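Protein SSD1 (Saccharomyces cerevisiae S288C, PDB 7AM1) binds mRNA untranslated regions and acts as a translational repressor, being a non-enzymatic pseudonuclease of the RNase II family implicated in cell-cycle control. Local coordinates at residues W374-V382 / E391-V399; I216-T224 / S317-L325. One frame throughout, in Å; residues are numbered along the deposited sequence.

In sequence, both segments of interaction 2 precede those of interaction 1. Their centres lie 34 Å apart and their nearest atoms about 11 Å apart, without touching. Interaction 2 (216-224 with 317-325) holds the end of helix 311-321 against the first strand of the second cold-shock domain, about 17 Å from the centre of the chain. Interaction 1 (374-382 with 391-399) is a hairpin within the RNB domain, centred about 26 Å from the chain's centre. Helix 689-725 touches interaction 2, whereas helices 495-510 and 544-568 pack on interaction 1. Ssd1 is a pseudonuclease, and neither contact contains a bound ligand; each joins elements of its own domain.

Interaction 1 (W374-V382 / E391-V399); sequences WVSEFALHV and ELGCHVVDV
His381 and His395 meet through their ring nitrogens on one face of a beta hairpin in the RNB domain, neither ring over the other's face (planes 23° apart), and Glu391 extends the polar chain. His381 ND1 lies 3.0 Å from His395 NE2, a hydrogen bond in which either nitrogen may donate. The second nitrogen of the same ring, His381 NE2, donates to Glu391 OE2 over 2.7 Å, nearly in the ring plane, and the carboxylate accepts with its anti lone pair. With CG lodged between its own N and carbonyl carbon (chi1 77°), the His381 ring lies across Gly393, whose CA sits over one ring face, 3.8 Å from the centroid; a CB there would clash. His395 ND1 is hydrogen-bonded to Ser450 OG, which lengthens the series. Were the His381 imidazole cut back to an alanine, the Glu391 carboxylate and His395 NE2 would probably lose the partner they share, and Gly393 CA the ring over it.

Strands 378-382 and 391-397 run antiparallel, at 168°. Ala379 with His395 and His381 with Gly393 are hydrogen-bonded pairs, each joined by two N-H to O bonds. The other face carries Phe378, Leu380 and Cys394, which touch helix 544-568, Val382 and Leu392, which touch helix 495-510, and Val396. Here Val396 CG2 approaches the Phe378 ring edge, and Leu380 CD2 lies 3.6 Å from Cys394 SG.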
# COMPACT_ATOMS: atom_id res chain seq x y z
N TRP A 374 2.52 -6.08 18.99
CA TRP A 374 1.08 -6.23 18.90
C TRP A 374 0.65 -7.34 19.85
O TRP A 374 1.47 -8.03 20.45
CB TRP A 374 0.66 -6.51 17.45
CG TRP A 374 -0.82 -6.47 17.21
CD1 TRP A 374 -1.58 -7.47 16.69
CD2 TRP A 374 -1.70 -5.38 17.47
NE1 TRP A 374 -2.89 -7.07 16.60
CE2 TRP A 374 -2.99 -5.79 17.08
CE3 TRP A 374 -1.53 -4.10 18.00
CZ2 TRP A 374 -4.11 -4.96 17.21
CZ3 TRP A 374 -2.63 -3.27 18.12
CH2 TRP A 374 -3.91 -3.71 17.72
N VAL A 375 -0.67 -7.51 19.98
CA VAL A 375 -1.24 -8.54 20.84
C VAL A 375 -1.16 -9.89 20.16
O VAL A 375 -0.59 -10.02 19.07
CB VAL A 375 -2.70 -8.19 21.21
CG1 VAL A 375 -2.76 -6.85 21.92
CG2 VAL A 375 -3.57 -8.18 19.96
N SER A 376 -1.70 -10.92 20.81
CA SER A 376 -1.93 -12.23 20.20
C SER A 376 -3.43 -12.41 20.02
O SER A 376 -4.18 -12.42 21.00
CB SER A 376 -1.35 -13.35 21.05
OG SER A 376 -1.74 -14.62 20.55
N GLU A 377 -3.87 -12.54 18.77
CA GLU A 377 -5.28 -12.73 18.50
C GLU A 377 -5.57 -14.02 17.75
O GLU A 377 -6.74 -14.29 17.45
CB GLU A 377 -5.85 -11.53 17.73
CG GLU A 377 -5.23 -11.23 16.37
CD GLU A 377 -5.77 -9.93 15.79
OE1 GLU A 377 -7.00 -9.73 15.87
OE2 GLU A 377 -4.99 -9.11 15.26
N PHE A 378 -4.56 -14.83 17.46
CA PHE A 378 -4.72 -16.06 16.69
C PHE A 378 -3.87 -17.15 17.32
O PHE A 378 -2.73 -16.90 17.73
CB PHE A 378 -4.29 -15.83 15.24
CG PHE A 378 -4.49 -17.02 14.35
CD1 PHE A 378 -5.75 -17.34 13.88
CD2 PHE A 378 -3.41 -17.80 13.96
CE1 PHE A 378 -5.94 -18.42 13.05
CE2 PHE A 378 -3.60 -18.88 13.12
CZ PHE A 378 -4.86 -19.19 12.67
N ALA A 379 -4.44 -18.34 17.42
CA ALA A 379 -3.76 -19.48 18.02
C ALA A 379 -4.08 -20.73 17.21
O ALA A 379 -5.10 -20.80 16.52
CB ALA A 379 -4.15 -19.66 19.49
N LEU A 380 -3.20 -21.73 17.32
CA LEU A 380 -3.32 -22.94 16.53
C LEU A 380 -3.04 -24.17 17.38
O LEU A 380 -2.31 -24.10 18.37
CB LEU A 380 -2.33 -22.96 15.36
CG LEU A 380 -2.52 -22.05 14.16
CD1 LEU A 380 -1.24 -22.07 13.32
CD2 LEU A 380 -3.72 -22.49 13.34
N HIS A 381 -3.60 -25.30 16.96
CA HIS A 381 -3.14 -26.59 17.44
C HIS A 381 -3.16 -27.56 16.26
O HIS A 381 -3.90 -27.37 15.30
CB HIS A 381 -3.97 -27.14 18.61
CG HIS A 381 -5.30 -27.71 18.23
ND1 HIS A 381 -6.48 -27.02 18.37
CD2 HIS A 381 -5.64 -28.94 17.77
CE1 HIS A 381 -7.49 -27.78 18.00
NE2 HIS A 381 -7.01 -28.96 17.63
N VAL A 382 -2.29 -28.56 16.34
CA VAL A 382 -2.32 -29.69 15.42
C VAL A 382 -2.36 -30.94 16.30
O VAL A 382 -1.63 -31.03 17.29
CB VAL A 382 -1.11 -29.71 14.47
CG1 VAL A 382 -1.01 -31.05 13.76
CG2 VAL A 382 -1.20 -28.59 13.47
N GLU A 391 -5.81 -33.10 12.80
CA GLU A 391 -6.69 -31.99 13.10
C GLU A 391 -5.87 -30.71 13.20
O GLU A 391 -4.89 -30.66 13.95
CB GLU A 391 -7.46 -32.24 14.40
CG GLU A 391 -8.23 -31.05 14.92
CD GLU A 391 -9.11 -31.43 16.08
OE1 GLU A 391 -9.98 -32.30 15.91
OE2 GLU A 391 -8.93 -30.85 17.18
N LEU A 392 -6.26 -29.70 12.44
CA LEU A 392 -5.70 -28.36 12.55
C LEU A 392 -6.78 -27.45 13.13
O LEU A 392 -7.80 -27.21 12.47
CB LEU A 392 -5.21 -27.83 11.21
CG LEU A 392 -4.60 -26.42 11.28
CD1 LEU A 392 -3.21 -26.48 11.89
CD2 LEU A 392 -4.59 -25.75 9.92
N GLY A 393 -6.58 -26.99 14.35
CA GLY A 393 -7.50 -26.05 14.98
C GLY A 393 -7.00 -24.63 14.83
O GLY A 393 -5.83 -24.34 15.10
N CYS A 394 -7.89 -23.74 14.40
CA CYS A 394 -7.57 -22.33 14.17
C CYS A 394 -8.49 -21.48 15.02
O CYS A 394 -9.71 -21.50 14.83
CB CYS A 394 -7.72 -22.00 12.68
SG CYS A 394 -6.77 -23.12 11.62
N HIS A 395 -7.91 -20.73 15.96
CA HIS A 395 -8.66 -20.06 17.02
C HIS A 395 -8.43 -18.56 16.95
O HIS A 395 -7.28 -18.11 16.89
CB HIS A 395 -8.26 -20.58 18.40
CG HIS A 395 -8.12 -22.07 18.47
ND1 HIS A 395 -9.20 -22.92 18.50
CD2 HIS A 395 -7.02 -22.86 18.53
CE1 HIS A 395 -8.78 -24.17 18.57
NE2 HIS A 395 -7.46 -24.17 18.58
N VAL A 396 -9.52 -17.80 16.97
CA VAL A 396 -9.49 -16.34 16.91
C VAL A 396 -10.20 -15.79 18.14
O VAL A 396 -11.27 -16.28 18.53
CB VAL A 396 -10.16 -15.81 15.63
CG1 VAL A 396 -10.15 -14.28 15.63
CG2 VAL A 396 -9.46 -16.36 14.39
N VAL A 397 -9.60 -14.77 18.77
CA VAL A 397 -10.23 -14.12 19.91
C VAL A 397 -11.66 -13.71 19.55
O VAL A 397 -11.90 -13.09 18.51
CB VAL A 397 -9.40 -12.91 20.37
CG1 VAL A 397 -10.16 -12.13 21.44
CG2 VAL A 397 -8.05 -13.36 20.89
N ASP A 398 -12.60 -14.05 20.42
CA ASP A 398 -14.02 -13.74 20.21
C ASP A 398 -14.30 -12.35 20.79
O ASP A 398 -14.94 -12.19 21.83
CB ASP A 398 -14.90 -14.81 20.84
CG ASP A 398 -16.38 -14.65 20.50
OD1 ASP A 398 -16.77 -13.61 19.92
OD2 ASP A 398 -17.16 -15.58 20.81
N VAL A 399 -13.78 -11.34 20.09
CA VAL A 399 -13.81 -9.97 20.59
C VAL A 399 -15.24 -9.53 20.86
O VAL A 399 -15.53 -8.92 21.89
CB VAL A 399 -13.12 -9.02 19.60
CG1 VAL A 399 -13.15 -7.60 20.12
CG2 VAL A 399 -11.69 -9.45 19.34

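Interaction 2 (I216-T224 / S317-L325); sequences IPGQLFSGT and SILRDNNFL
Strand 221-224 crosses helix 317-321 at 128° between their N-to-C directions, the axes approaching to 7.1 Å, and the CA atoms of Phe221 and Asp321 come within 4.7 Å. Asp321, in the last turn of the helix, and Asn323, just beyond it, hold backbone N-H groups of the 216-224 segment. Asn323 OD1 accepts from Leu220 N at 2.8 Å, with the donor nearly in line with the C=O bond (160°). Asp321 OD1 takes Ser222 N at 3.0 Å, the donor coming from above the carboxylate plane rather than within it. The first torsion of Asp321 sets CG opposite its backbone N (chi1 -168°), which carries the carboxylate to the strand. A water donates to both Asp321 OD1 and Ser222 O and so ties the same two residues a second time.

Ser222 points its CB toward the helix and packs beside Asp321 CB and Ser317 OG; its hydroxyl lies 3.4 Å from Ser317 OG, a weak bond at most, with Thr253 as another weak partner. Leu220 CB rests on Arg320 O, while its CD1 meets Leu325 CD2 at 3.6 Å, the two leucines crossing at about a right angle. Leu220 also packs on strands 281-289 and 298-307, and Asn323 on helix 689-725.

The positive phi of Asn323 belongs to a Schellman motif, with Phe324 N bonded to Leu319 O and Asn323 N to Arg320 O. The motif ends the helix, and the side chains of Asp321 and Asn323 fasten that end to the first strand of the five-stranded antiparallel sheet of the OB-type CSD2 fold.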
# COMPACT_ATOMS: atom_id res chain seq x y z
N ILE A 216 -17.42 10.00 1.55
CA ILE A 216 -17.19 9.83 2.98
C ILE A 216 -17.09 11.23 3.57
O ILE A 216 -16.23 12.01 3.14
CB ILE A 216 -15.93 9.00 3.26
CG1 ILE A 216 -16.00 7.64 2.56
CG2 ILE A 216 -15.75 8.83 4.76
CD1 ILE A 216 -17.04 6.70 3.11
N PRO A 217 -17.92 11.60 4.54
CA PRO A 217 -17.88 12.98 5.05
C PRO A 217 -16.75 13.19 6.04
O PRO A 217 -16.16 12.24 6.57
CB PRO A 217 -19.25 13.15 5.72
CG PRO A 217 -19.59 11.78 6.19
CD PRO A 217 -18.98 10.81 5.20
N GLY A 218 -16.44 14.46 6.28
CA GLY A 218 -15.44 14.80 7.27
C GLY A 218 -14.02 14.39 6.94
O GLY A 218 -13.22 14.17 7.85
N GLN A 219 -13.67 14.31 5.66
CA GLN A 219 -12.31 13.97 5.29
C GLN A 219 -11.37 15.12 5.66
O GLN A 219 -11.75 16.30 5.61
CB GLN A 219 -12.21 13.68 3.79
CG GLN A 219 -12.94 12.42 3.35
CD GLN A 219 -12.82 12.17 1.85
OE1 GLN A 219 -11.72 12.19 1.30
NE2 GLN A 219 -13.95 11.91 1.20
N LEU A 220 -10.16 14.77 6.07
CA LEU A 220 -9.16 15.74 6.49
C LEU A 220 -7.97 15.70 5.55
O LEU A 220 -7.68 14.67 4.93
CB LEU A 220 -8.68 15.46 7.92
CG LEU A 220 -9.76 15.38 9.00
CD1 LEU A 220 -9.19 14.88 10.31
CD2 LEU A 220 -10.42 16.74 9.17
N PHE A 221 -7.29 16.84 5.44
CA PHE A 221 -6.14 17.00 4.55
C PHE A 221 -5.05 17.77 5.27
O PHE A 221 -5.30 18.87 5.79
CB PHE A 221 -6.53 17.75 3.27
CG PHE A 221 -7.70 17.16 2.56
CD1 PHE A 221 -7.57 16.00 1.83
CD2 PHE A 221 -8.94 17.77 2.62
CE1 PHE A 221 -8.65 15.45 1.16
CE2 PHE A 221 -10.03 17.23 1.96
CZ PHE A 221 -9.88 16.07 1.24
N SER A 222 -3.85 17.21 5.31
CA SER A 222 -2.70 17.91 5.84
C SER A 222 -2.01 18.68 4.71
O SER A 222 -2.08 18.30 3.54
CB SER A 222 -1.72 16.93 6.47
OG SER A 222 -1.22 16.05 5.48
N GLY A 223 -1.37 19.79 5.08
CA GLY A 223 -0.72 20.61 4.08
C GLY A 223 -0.26 21.93 4.67
O GLY A 223 -0.23 22.12 5.89
N THR A 224 0.10 22.84 3.77
CA THR A 224 0.67 24.13 4.15
C THR A 224 -0.27 25.24 3.70
O THR A 224 -1.11 25.06 2.83
CB THR A 224 2.04 24.32 3.51
OG1 THR A 224 1.93 24.14 2.09
CG2 THR A 224 3.02 23.29 4.06
N SER A 317 0.91 14.21 11.29
CA SER A 317 0.37 14.69 10.01
C SER A 317 -0.03 13.53 9.11
O SER A 317 -1.05 13.61 8.41
CB SER A 317 1.41 15.57 9.32
OG SER A 317 1.01 15.87 8.00
N ILE A 318 0.76 12.46 9.10
CA ILE A 318 0.40 11.28 8.33
C ILE A 318 -0.92 10.70 8.83
O ILE A 318 -1.79 10.33 8.04
CB ILE A 318 1.53 10.23 8.38
CG1 ILE A 318 2.72 10.71 7.55
CG2 ILE A 318 1.01 8.86 7.90
CD1 ILE A 318 3.99 9.92 7.76
N LEU A 319 -1.08 10.63 10.15
CA LEU A 319 -2.31 10.08 10.72
C LEU A 319 -3.52 10.94 10.37
O LEU A 319 -4.55 10.43 9.93
CB LEU A 319 -2.17 9.92 12.23
CG LEU A 319 -1.29 8.76 12.71
CD1 LEU A 319 -1.01 8.88 14.20
CD2 LEU A 319 -1.93 7.42 12.39
N ARG A 320 -3.40 12.26 10.57
CA ARG A 320 -4.52 13.16 10.30
C ARG A 320 -4.87 13.18 8.82
O ARG A 320 -6.06 13.22 8.46
CB ARG A 320 -4.21 14.58 10.75
CG ARG A 320 -3.81 14.81 12.18
CD ARG A 320 -4.96 14.69 13.14
NE ARG A 320 -4.47 14.70 14.52
CZ ARG A 320 -4.21 15.81 15.20
NH1 ARG A 320 -4.41 17.00 14.65
NH2 ARG A 320 -3.76 15.74 16.45
N ASP A 321 -3.86 13.22 7.96
CA ASP A 321 -4.12 13.24 6.52
C ASP A 321 -4.88 12.00 6.10
O ASP A 321 -5.62 12.03 5.11
CB ASP A 321 -2.81 13.33 5.74
CG ASP A 321 -3.03 13.64 4.28
OD1 ASP A 321 -3.82 14.56 3.97
OD2 ASP A 321 -2.39 12.97 3.43
N ASN A 322 -4.69 10.90 6.82
CA ASN A 322 -5.43 9.67 6.58
C ASN A 322 -6.59 9.49 7.56
O ASN A 322 -7.05 8.36 7.77
CB ASN A 322 -4.47 8.49 6.61
CG ASN A 322 -3.54 8.49 5.42
OD1 ASN A 322 -3.96 8.19 4.30
ND2 ASN A 322 -2.29 8.86 5.64
N ASN A 323 -7.07 10.58 8.17
CA ASN A 323 -8.37 10.61 8.85
C ASN A 323 -8.38 9.84 10.16
O ASN A 323 -9.44 9.39 10.62
CB ASN A 323 -9.47 10.09 7.92
CG ASN A 323 -9.55 10.87 6.63
OD1 ASN A 323 -9.97 12.02 6.63
ND2 ASN A 323 -9.08 10.27 5.54
N PHE A 324 -7.23 9.70 10.80
CA PHE A 324 -7.13 9.08 12.12
C PHE A 324 -6.89 10.19 13.14
O PHE A 324 -5.78 10.71 13.25
CB PHE A 324 -6.02 8.03 12.14
CG PHE A 324 -6.27 6.86 11.23
CD1 PHE A 324 -7.13 5.84 11.62
CD2 PHE A 324 -5.67 6.78 9.99
CE1 PHE A 324 -7.37 4.76 10.78
CE2 PHE A 324 -5.91 5.71 9.15
CZ PHE A 324 -6.77 4.70 9.55
N LEU A 325 -7.94 10.55 13.87
CA LEU A 325 -7.80 11.49 14.98
C LEU A 325 -7.38 10.77 16.26
O LEU A 325 -6.72 11.37 17.11
CB LEU A 325 -9.10 12.25 15.21
CG LEU A 325 -9.55 13.17 14.08
CD1 LEU A 325 -10.86 13.84 14.46
CD2 LEU A 325 -8.49 14.20 13.76
O HOH W 1 -8.84 11.90 2.63
O HOH W 2 -3.34 16.39 1.92